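Local coordinates for protein PaxB (Photorhabdus luminescens, PDB 6EK4) that probably acts as one component of a two-component alpha-helical pore-forming toxin of the YaxAB type, which perforates target membranes, at residues R55-A60 / N131-R136; P15-K20 / L299-K304; P66-V71 / R124-E129. All coordinates share one frame; numbering follows the deposited sequence.

The three contacts lie in the helical bundle at one part of this elongated, all-helical chain. Contacts 1 and 3 join the same antiparallel pair, helix 42-73 and helix 101-141, with centres about 14 Å apart. Contact 2 joins the lead-in to helix 19-35 to the long helix 247-321; its centre lies about 12 Å from that of contact 1 and about 17 Å from that of contact 3. Along the chain they are nested: 15-20/299-304 encloses 55-60/131-136, which encloses 66-71/124-129. Contacts 1 and 2 touch through Leu57 and Met133, both of which pack on Ala302, so these two contacts meet in one packed region of the helical bundle.

Contact 1. Residues R55-A60 / N131-R136; sequences RDLDEA and NLMASR. With NA (sodium ion), chain E.
Leu57 and Arg136 have the closest CA atoms across the contact, 5.2 Å apart, where helix 42-73 and helix 101-141 run antiparallel at 164° with 9.5 Å between the segment axes. Leu57 and Arg136 slide past each other in opposite directions, Leu57 CG lying 3.7 Å from Arg136 CB. Arg136 then turns at chi2 (-75°), which swings CD over the backbone of Asp56, 3.6 Å from Asp56 O. That carbonyl lies at the edge of the guanidinium, near its plane, without a hydrogen bond; one guanidinium face is overlain near its rim by Leu132 CD1 from the same helix. Met133 crosses Leu57 at about a right angle, with SD 3.8 Å from Leu57 CG. The methionine chain is bent, and its CE comes 4.2 Å from Ala60 CB. Ala60 CB also meets Arg136 CG, at 4.1 Å. Asp56 OD1 binds a sodium ion at 2.7 Å, a local positive charge that may help offset that of the carboxylate. This is antiparallel helix packing within the bundle: Leu57 continues onto Leu22 of helix 19-35 and Leu298 of helix 247-321, while Met133 reaches Leu305 of helix 247-321.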
loop_
_atom_site.group_PDB
_atom_site.type_symbol
_atom_site.label_atom_id
_atom_site.label_comp_id
_atom_site.label_asym_id
_atom_site.label_seq_id
_atom_site.Cartn_x
_atom_site.Cartn_y
_atom_site.Cartn_z
ATOM N N ARG A 55 -10.875 9.575 7.157
ATOM C CA ARG A 55 -10.610 10.895 7.713
ATOM C C ARG A 55 -11.761 11.361 8.607
ATOM O O ARG A 55 -11.529 12.005 9.629
ATOM C CB ARG A 55 -10.364 11.902 6.588
ATOM C CG ARG A 55 -9.734 13.206 7.048
ATOM C CD ARG A 55 -9.120 13.963 5.882
ATOM N NE ARG A 55 -10.106 14.288 4.852
ATOM C CZ ARG A 55 -9.826 14.907 3.706
ATOM N NH1 ARG A 55 -10.800 15.157 2.836
ATOM N NH2 ARG A 55 -8.581 15.281 3.422
ATOM N N ASP A 56 -12.993 11.031 8.221
ATOM C CA ASP A 56 -14.169 11.318 9.049
ATOM C C ASP A 56 -14.124 10.558 10.374
ATOM O O ASP A 56 -14.510 11.094 11.414
ATOM C CB ASP A 56 -15.467 10.967 8.308
ATOM C CG ASP A 56 -15.837 11.984 7.242
ATOM O OD1 ASP A 56 -15.427 13.161 7.350
ATOM O OD2 ASP A 56 -16.562 11.607 6.296
ATOM N N LEU A 57 -13.671 9.306 10.327
ATOM C CA LEU A 57 -13.519 8.488 11.533
ATOM C C LEU A 57 -12.454 9.089 12.447
ATOM O O LEU A 57 -12.642 9.167 13.661
ATOM C CB LEU A 57 -13.151 7.047 11.162
ATOM C CG LEU A 57 -13.175 6.000 12.284
ATOM C CD1 LEU A 57 -13.517 4.629 11.724
ATOM C CD2 LEU A 57 -11.859 5.941 13.050
ATOM N N ASP A 58 -11.343 9.513 11.851
ATOM C CA ASP A 58 -10.258 10.159 12.589
ATOM C C ASP A 58 -10.733 11.449 13.259
ATOM O O ASP A 58 -10.371 11.725 14.403
ATOM C CB ASP A 58 -9.085 10.461 11.650
ATOM C CG ASP A 58 -7.820 10.841 12.395
ATOM O OD1 ASP A 58 -7.433 10.111 13.331
ATOM O OD2 ASP A 58 -7.205 11.865 12.037
ATOM N N GLU A 59 -11.540 12.227 12.539
ATOM C CA GLU A 59 -12.138 13.457 13.073
ATOM C C GLU A 59 -13.025 13.167 14.282
ATOM O O GLU A 59 -12.988 13.895 15.274
ATOM C CB GLU A 59 -12.962 14.174 11.994
ATOM C CG GLU A 59 -12.132 14.892 10.938
ATOM C CD GLU A 59 -12.919 15.216 9.677
ATOM O OE1 GLU A 59 -14.155 15.400 9.757
ATOM O OE2 GLU A 59 -12.298 15.295 8.599
ATOM N N ALA A 60 -13.821 12.105 14.185
ATOM C CA ALA A 60 -14.704 11.692 15.273
ATOM C C ALA A 60 -13.906 11.254 16.497
ATOM O O ALA A 60 -14.268 11.576 17.630
ATOM C CB ALA A 60 -15.621 10.570 14.811
ATOM N N ASN A 131 -22.105 5.247 19.367
ATOM C CA ASN A 131 -22.941 5.098 18.173
ATOM C C ASN A 131 -22.368 5.840 16.967
ATOM O O ASN A 131 -22.495 5.378 15.833
ATOM C CB ASN A 131 -24.368 5.585 18.448
ATOM C CG ASN A 131 -25.094 4.734 19.475
ATOM O OD1 ASN A 131 -24.520 3.812 20.058
ATOM N ND2 ASN A 131 -26.364 5.042 19.705
ATOM N N LEU A 132 -21.746 6.991 17.222
ATOM C CA LEU A 132 -21.086 7.770 16.176
ATOM C C LEU A 132 -19.875 7.021 15.621
ATOM O O LEU A 132 -19.732 6.882 14.407
ATOM C CB LEU A 132 -20.661 9.140 16.716
ATOM C CG LEU A 132 -19.861 10.064 15.789
ATOM C CD1 LEU A 132 -20.520 10.203 14.425
ATOM C CD2 LEU A 132 -19.681 11.428 16.437
ATOM N N MET A 133 -19.013 6.536 16.513
ATOM C CA MET A 133 -17.825 5.781 16.107
ATOM C C MET A 133 -18.206 4.479 15.400
ATOM O O MET A 133 -17.490 4.026 14.506
ATOM C CB MET A 133 -16.932 5.486 17.322
ATOM C CG MET A 133 -15.616 4.782 17.004
ATOM S SD MET A 133 -14.589 5.618 15.775
ATOM C CE MET A 133 -14.119 7.101 16.660
ATOM N N ALA A 134 -19.331 3.889 15.800
ATOM C CA ALA A 134 -19.851 2.688 15.145
ATOM C C ALA A 134 -20.314 2.986 13.721
ATOM O O ALA A 134 -20.128 2.165 12.823
ATOM C CB ALA A 134 -20.994 2.094 15.953
ATOM N N SER A 135 -20.916 4.158 13.522
ATOM C CA SER A 135 -21.337 4.600 12.188
ATOM C C SER A 135 -20.142 4.883 11.278
ATOM O O SER A 135 -20.213 4.664 10.068
ATOM C CB SER A 135 -22.221 5.847 12.278
ATOM O OG SER A 135 -23.461 5.545 12.890
ATOM N N ARG A 136 -19.053 5.375 11.866
ATOM C CA ARG A 136 -17.822 5.634 11.122
ATOM C C ARG A 136 -17.147 4.327 10.718
ATOM O O ARG A 136 -16.696 4.182 9.581
ATOM C CB ARG A 136 -16.855 6.483 11.954
ATOM C CG ARG A 136 -17.365 7.880 12.268
ATOM C CD ARG A 136 -17.283 8.802 11.063
ATOM N NE ARG A 136 -18.227 9.914 11.162
ATOM C CZ ARG A 136 -19.521 9.850 10.847
ATOM N NH1 ARG A 136 -20.066 8.720 10.400
ATOM N NH2 ARG A 136 -20.281 10.932 10.982
HETATM NA NA NA E . -16.088 15.733 7.295
#

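Contact 2. Residues P15-K20 / L299-K304; sequences PEINVK and LLQAAK
Lys304 lies alongside the extended chain that leads into helix 19-35, and its side chain meets three successive residues there. Its CB packs 3.7 Å from Ile17 CG1, and CG comes 4.1 Å from Pro15 CB. CD lies anti to CA (chi2 173°), 3.6 Å from Glu16 O. The chain stays extended beyond it: CE passes the same carbonyl, and NZ ends 3.6 Å from Glu16 O, near it but without a hydrogen bond. Ile17 slides past Lys304 in the opposite direction and puts CD1 against the backbone carbonyl, 3.4 Å from Lys304 O. One turn earlier, Gln301 bends at chi2 (-62°), bringing its amide up to the backbone of Asn18. Asn18 N donates to Gln301 OE1 at 2.7 Å, from above the carbonyl plane, with an N-H...O angle of 149°. The same oxygen lies beside Ile17 CG2, at 3.3 Å. The Asn18 N bond is the one hydrogen bond between the two segments, and it falls just where the loop becomes helix: Asn18 is the N-cap residue, its OD1 accepting a weak capping bond from Lys20 N. The contact thus joins the start of helix 19-35 to helix 247-321. From the neighbouring helix 326-348, Gln346 bonds to Ile17 O and Val19 N, and Phe339 packs on Ile17.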
loop_
_atom_site.group_PDB
_atom_site.type_symbol
_atom_site.label_atom_id
_atom_site.label_comp_id
_atom_site.label_asym_id
_atom_site.label_seq_id
_atom_site.Cartn_x
_atom_site.Cartn_y
_atom_site.Cartn_z
ATOM N N PRO A 15 -9.545 -0.870 27.328
ATOM C CA PRO A 15 -8.640 -1.221 26.227
ATOM C C PRO A 15 -7.451 -0.269 26.099
ATOM O O PRO A 15 -7.594 0.929 26.341
ATOM C CB PRO A 15 -9.529 -1.107 24.977
ATOM C CG PRO A 15 -10.933 -1.098 25.474
ATOM C CD PRO A 15 -10.883 -0.489 26.839
ATOM N N GLU A 16 -6.290 -0.803 25.721
ATOM C CA GLU A 16 -5.124 0.023 25.412
ATOM C C GLU A 16 -5.229 0.466 23.956
ATOM O O GLU A 16 -5.196 -0.366 23.048
ATOM C CB GLU A 16 -3.823 -0.753 25.651
ATOM C CG GLU A 16 -2.546 0.085 25.563
ATOM C CD GLU A 16 -2.305 0.978 26.776
ATOM O OE1 GLU A 16 -1.230 1.615 26.831
ATOM O OE2 GLU A 16 -3.171 1.052 27.675
ATOM N N ILE A 17 -5.366 1.772 23.744
ATOM C CA ILE A 17 -5.585 2.331 22.412
ATOM C C ILE A 17 -4.416 3.229 22.013
ATOM O O ILE A 17 -3.997 4.094 22.782
ATOM C CB ILE A 17 -6.898 3.147 22.350
ATOM C CG1 ILE A 17 -8.049 2.349 22.976
ATOM C CG2 ILE A 17 -7.231 3.523 20.909
ATOM C CD1 ILE A 17 -9.391 3.052 22.948
ATOM N N ASN A 18 -3.896 3.005 20.809
ATOM C CA ASN A 18 -2.863 3.853 20.225
ATOM C C ASN A 18 -3.477 4.683 19.097
ATOM O O ASN A 18 -3.692 4.183 17.992
ATOM C CB ASN A 18 -1.702 2.994 19.704
ATOM C CG ASN A 18 -0.447 3.805 19.417
ATOM O OD1 ASN A 18 -0.513 4.996 19.114
ATOM N ND2 ASN A 18 0.708 3.155 19.510
ATOM N N VAL A 19 -3.771 5.948 19.388
ATOM C CA VAL A 19 -4.385 6.846 18.403
ATOM C C VAL A 19 -3.413 7.302 17.307
ATOM O O VAL A 19 -3.847 7.780 16.257
ATOM C CB VAL A 19 -5.039 8.082 19.067
ATOM C CG1 VAL A 19 -6.236 7.658 19.906
ATOM C CG2 VAL A 19 -4.036 8.869 19.905
ATOM N N LYS A 20 -2.110 7.162 17.555
ATOM C CA LYS A 20 -1.094 7.436 16.534
ATOM C C LYS A 20 -1.161 6.384 15.431
ATOM O O LYS A 20 -1.134 6.716 14.247
ATOM C CB LYS A 20 0.310 7.466 17.148
ATOM C CG LYS A 20 1.376 8.037 16.223
ATOM C CD LYS A 20 2.764 7.947 16.834
ATOM C CE LYS A 20 3.799 8.625 15.953
ATOM N NZ LYS A 20 5.192 8.268 16.340
ATOM N N LEU A 299 -9.143 0.299 12.110
ATOM C CA LEU A 299 -10.403 -0.241 12.640
ATOM C C LEU A 299 -10.231 -0.979 13.975
ATOM O O LEU A 299 -11.140 -0.974 14.808
ATOM C CB LEU A 299 -11.074 -1.161 11.610
ATOM C CG LEU A 299 -11.811 -0.451 10.469
ATOM C CD1 LEU A 299 -12.237 -1.448 9.401
ATOM C CD2 LEU A 299 -13.013 0.327 10.989
ATOM N N LEU A 300 -9.077 -1.617 14.166
ATOM C CA LEU A 300 -8.727 -2.223 15.459
ATOM C C LEU A 300 -8.684 -1.164 16.561
ATOM O O LEU A 300 -9.207 -1.377 17.654
ATOM C CB LEU A 300 -7.374 -2.950 15.383
ATOM C CG LEU A 300 -7.374 -4.459 15.098
ATOM C CD1 LEU A 300 -8.452 -4.870 14.103
ATOM C CD2 LEU A 300 -5.998 -4.894 14.613
ATOM N N GLN A 301 -8.061 -0.027 16.261
ATOM C CA GLN A 301 -7.993 1.094 17.196
ATOM C C GLN A 301 -9.351 1.781 17.320
ATOM O O GLN A 301 -9.723 2.238 18.402
ATOM C CB GLN A 301 -6.945 2.113 16.742
ATOM C CG GLN A 301 -5.530 1.564 16.618
ATOM C CD GLN A 301 -4.963 1.066 17.933
ATOM O OE1 GLN A 301 -5.333 1.545 19.006
ATOM N NE2 GLN A 301 -4.051 0.107 17.855
ATOM N N ALA A 302 -10.084 1.851 16.211
ATOM C CA ALA A 302 -11.407 2.479 16.186
ATOM C C ALA A 302 -12.432 1.678 16.986
ATOM O O ALA A 302 -13.270 2.252 17.683
ATOM C CB ALA A 302 -11.886 2.647 14.753
ATOM N N ALA A 303 -12.364 0.352 16.872
ATOM C CA ALA A 303 -13.273 -0.533 17.599
ATOM C C ALA A 303 -13.050 -0.454 19.111
ATOM O O ALA A 303 -13.997 -0.590 19.887
ATOM C CB ALA A 303 -13.114 -1.966 17.117
ATOM N N LYS A 304 -11.802 -0.232 19.518
ATOM C CA LYS A 304 -11.464 -0.105 20.936
ATOM C C LYS A 304 -11.994 1.195 21.550
ATOM O O LYS A 304 -12.275 1.244 22.747
ATOM C CB LYS A 304 -9.950 -0.214 21.144
ATOM C CG LYS A 304 -9.397 -1.616 20.935
ATOM C CD LYS A 304 -7.877 -1.633 20.987
ATOM C CE LYS A 304 -7.321 -3.014 20.672
ATOM N NZ LYS A 304 -5.839 -3.069 20.812
#

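Contact 3. Residues P66-V71 / R124-E129; sequences PQLQTV and RSLRKE
Leu68 overlaps Leu126 at the centre of this contact, with its two methyl groups both set against a single methyl across the gap. Leu68 CD2 lies 3.6 Å from Leu126 CD2, and Leu68 CD1 lies 3.8 Å from the same Leu126 CD2. Glu129 passes Leu68 in the opposite direction, so that its aliphatic part does the packing: Glu129 CG is 3.9 Å from Leu68 CD2. Past CG the glutamate bends, CD turning aside at chi2 (-62°), and the carboxylate comes round to Gln67. There Glu129 OE2 stands 3.7 Å from Gln67 CG; the two side chains cross at about a right angle, and their amide and carboxylate planes are 30° apart. It is the methylene, not the amide, that touches the carboxylate, and no hydrogen bond links the pair. At the other end, Val71 straddles Ser125 with both methyls, CG2 at 3.7 Å from Ser125 OG and CG1 at 4.1 Å from Ser125 CB. The serine hydroxyl also has a weak bond to Gly121 O, one turn back in its own helix. The segment axes approach to 10.3 Å and run antiparallel at 172°, helix 42-73 packing on helix 101-141 as between antiparallel helices of a bundle. Around it, Trp309 of helix 247-321 and Leu340 of helix 326-348 touch Leu68, and Phe312 of helix 247-321 touches Leu126.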
loop_
_atom_site.group_PDB
_atom_site.type_symbol
_atom_site.label_atom_id
_atom_site.label_comp_id
_atom_site.label_asym_id
_atom_site.label_seq_id
_atom_site.Cartn_x
_atom_site.Cartn_y
_atom_site.Cartn_z
ATOM N N PRO A 66 -11.903 15.476 23.854
ATOM C CA PRO A 66 -12.235 16.719 24.561
ATOM C C PRO A 66 -13.731 16.899 24.836
ATOM O O PRO A 66 -14.098 17.658 25.734
ATOM C CB PRO A 66 -11.735 17.810 23.607
ATOM C CG PRO A 66 -11.783 17.180 22.265
ATOM C CD PRO A 66 -11.405 15.748 22.495
ATOM N N GLN A 67 -14.577 16.215 24.069
ATOM C CA GLN A 67 -16.023 16.243 24.291
ATOM C C GLN A 67 -16.387 15.506 25.578
ATOM O O GLN A 67 -17.101 16.042 26.426
ATOM C CB GLN A 67 -16.763 15.621 23.100
ATOM C CG GLN A 67 -18.280 15.541 23.242
ATOM C CD GLN A 67 -18.938 16.896 23.434
ATOM O OE1 GLN A 67 -18.439 17.918 22.961
ATOM N NE2 GLN A 67 -20.073 16.909 24.125
ATOM N N LEU A 68 -15.896 14.275 25.711
ATOM C CA LEU A 68 -16.173 13.453 26.891
ATOM C C LEU A 68 -15.467 13.972 28.144
ATOM O O LEU A 68 -15.981 13.814 29.252
ATOM C CB LEU A 68 -15.785 11.994 26.633
ATOM C CG LEU A 68 -16.628 11.266 25.584
ATOM C CD1 LEU A 68 -16.027 9.904 25.272
ATOM C CD2 LEU A 68 -18.074 11.123 26.042
ATOM N N GLN A 69 -14.295 14.583 27.971
ATOM C CA GLN A 69 -13.601 15.226 29.087
ATOM C C GLN A 69 -14.456 16.343 29.678
ATOM O O GLN A 69 -14.629 16.415 30.891
ATOM C CB GLN A 69 -12.238 15.777 28.658
ATOM C CG GLN A 69 -11.119 14.747 28.682
ATOM C CD GLN A 69 -9.749 15.347 28.414
ATOM O OE1 GLN A 69 -8.730 14.803 28.839
ATOM N NE2 GLN A 69 -9.717 16.472 27.705
ATOM N N THR A 70 -15.000 17.197 28.813
ATOM C CA THR A 70 -15.882 18.283 29.246
ATOM C C THR A 70 -17.078 17.759 30.042
ATOM O O THR A 70 -17.415 18.307 31.089
ATOM C CB THR A 70 -16.409 19.099 28.046
ATOM O OG1 THR A 70 -15.306 19.624 27.295
ATOM C CG2 THR A 70 -17.294 20.253 28.515
ATOM N N VAL A 71 -17.702 16.694 29.544
ATOM C CA VAL A 71 -18.894 16.122 30.174
ATOM C C VAL A 71 -18.579 15.520 31.549
ATOM O O VAL A 71 -19.276 15.801 32.526
ATOM C CB VAL A 71 -19.550 15.053 29.264
ATOM C CG1 VAL A 71 -20.658 14.308 29.995
ATOM C CG2 VAL A 71 -20.101 15.696 27.997
ATOM N N ARG A 124 -25.549 9.175 28.255
ATOM C CA ARG A 124 -26.074 9.513 26.928
ATOM C C ARG A 124 -24.995 10.120 26.030
ATOM O O ARG A 124 -24.996 9.890 24.820
ATOM C CB ARG A 124 -27.271 10.465 27.029
ATOM C CG ARG A 124 -28.554 9.791 27.489
ATOM C CD ARG A 124 -29.771 10.653 27.194
ATOM N NE ARG A 124 -29.681 11.968 27.828
ATOM C CZ ARG A 124 -29.943 12.224 29.110
ATOM N NH1 ARG A 124 -30.317 11.256 29.943
ATOM N NH2 ARG A 124 -29.825 13.467 29.568
ATOM N N SER A 125 -24.081 10.886 26.622
ATOM C CA SER A 125 -22.944 11.441 25.884
ATOM C C SER A 125 -21.970 10.348 25.441
ATOM O O SER A 125 -21.469 10.384 24.319
ATOM C CB SER A 125 -22.203 12.488 26.720
ATOM O OG SER A 125 -22.970 13.670 26.842
ATOM N N LEU A 126 -21.705 9.388 26.324
ATOM C CA LEU A 126 -20.826 8.261 25.999
ATOM C C LEU A 126 -21.444 7.361 24.927
ATOM O O LEU A 126 -20.746 6.905 24.018
ATOM C CB LEU A 126 -20.505 7.440 27.254
ATOM C CG LEU A 126 -19.533 8.088 28.247
ATOM C CD1 LEU A 126 -19.675 7.468 29.629
ATOM C CD2 LEU A 126 -18.098 7.974 27.753
ATOM N N ARG A 127 -22.746 7.109 25.040
ATOM C CA ARG A 127 -23.476 6.317 24.047
ATOM C C ARG A 127 -23.525 7.023 22.690
ATOM O O ARG A 127 -23.442 6.376 21.644
ATOM C CB ARG A 127 -24.897 6.021 24.536
ATOM C CG ARG A 127 -24.958 5.013 25.674
ATOM C CD ARG A 127 -24.901 3.582 25.158
ATOM N NE ARG A 127 -24.473 2.633 26.187
ATOM C CZ ARG A 127 -25.230 2.194 27.192
ATOM N NH1 ARG A 127 -26.485 2.612 27.344
ATOM N NH2 ARG A 127 -24.723 1.327 28.063
ATOM N N LYS A 128 -23.662 8.347 22.719
ATOM C CA LYS A 128 -23.662 9.167 21.507
ATOM C C LYS A 128 -22.337 9.049 20.745
ATOM O O LYS A 128 -22.330 9.001 19.515
ATOM C CB LYS A 128 -23.963 10.632 21.865
ATOM C CG LYS A 128 -23.904 11.618 20.704
ATOM C CD LYS A 128 -22.584 12.375 20.667
ATOM C CE LYS A 128 -22.415 13.141 19.363
ATOM N NZ LYS A 128 -23.484 14.159 19.160
ATOM N N GLU A 129 -21.227 9.000 21.480
ATOM C CA GLU A 129 -19.900 8.839 20.880
ATOM C C GLU A 129 -19.657 7.411 20.399
ATOM O O GLU A 129 -18.967 7.199 19.403
ATOM C CB GLU A 129 -18.804 9.240 21.872
ATOM C CG GLU A 129 -18.811 10.715 22.250
ATOM C CD GLU A 129 -18.565 11.638 21.069
ATOM O OE1 GLU A 129 -17.741 11.294 20.196
ATOM O OE2 GLU A 129 -19.195 12.714 21.017
#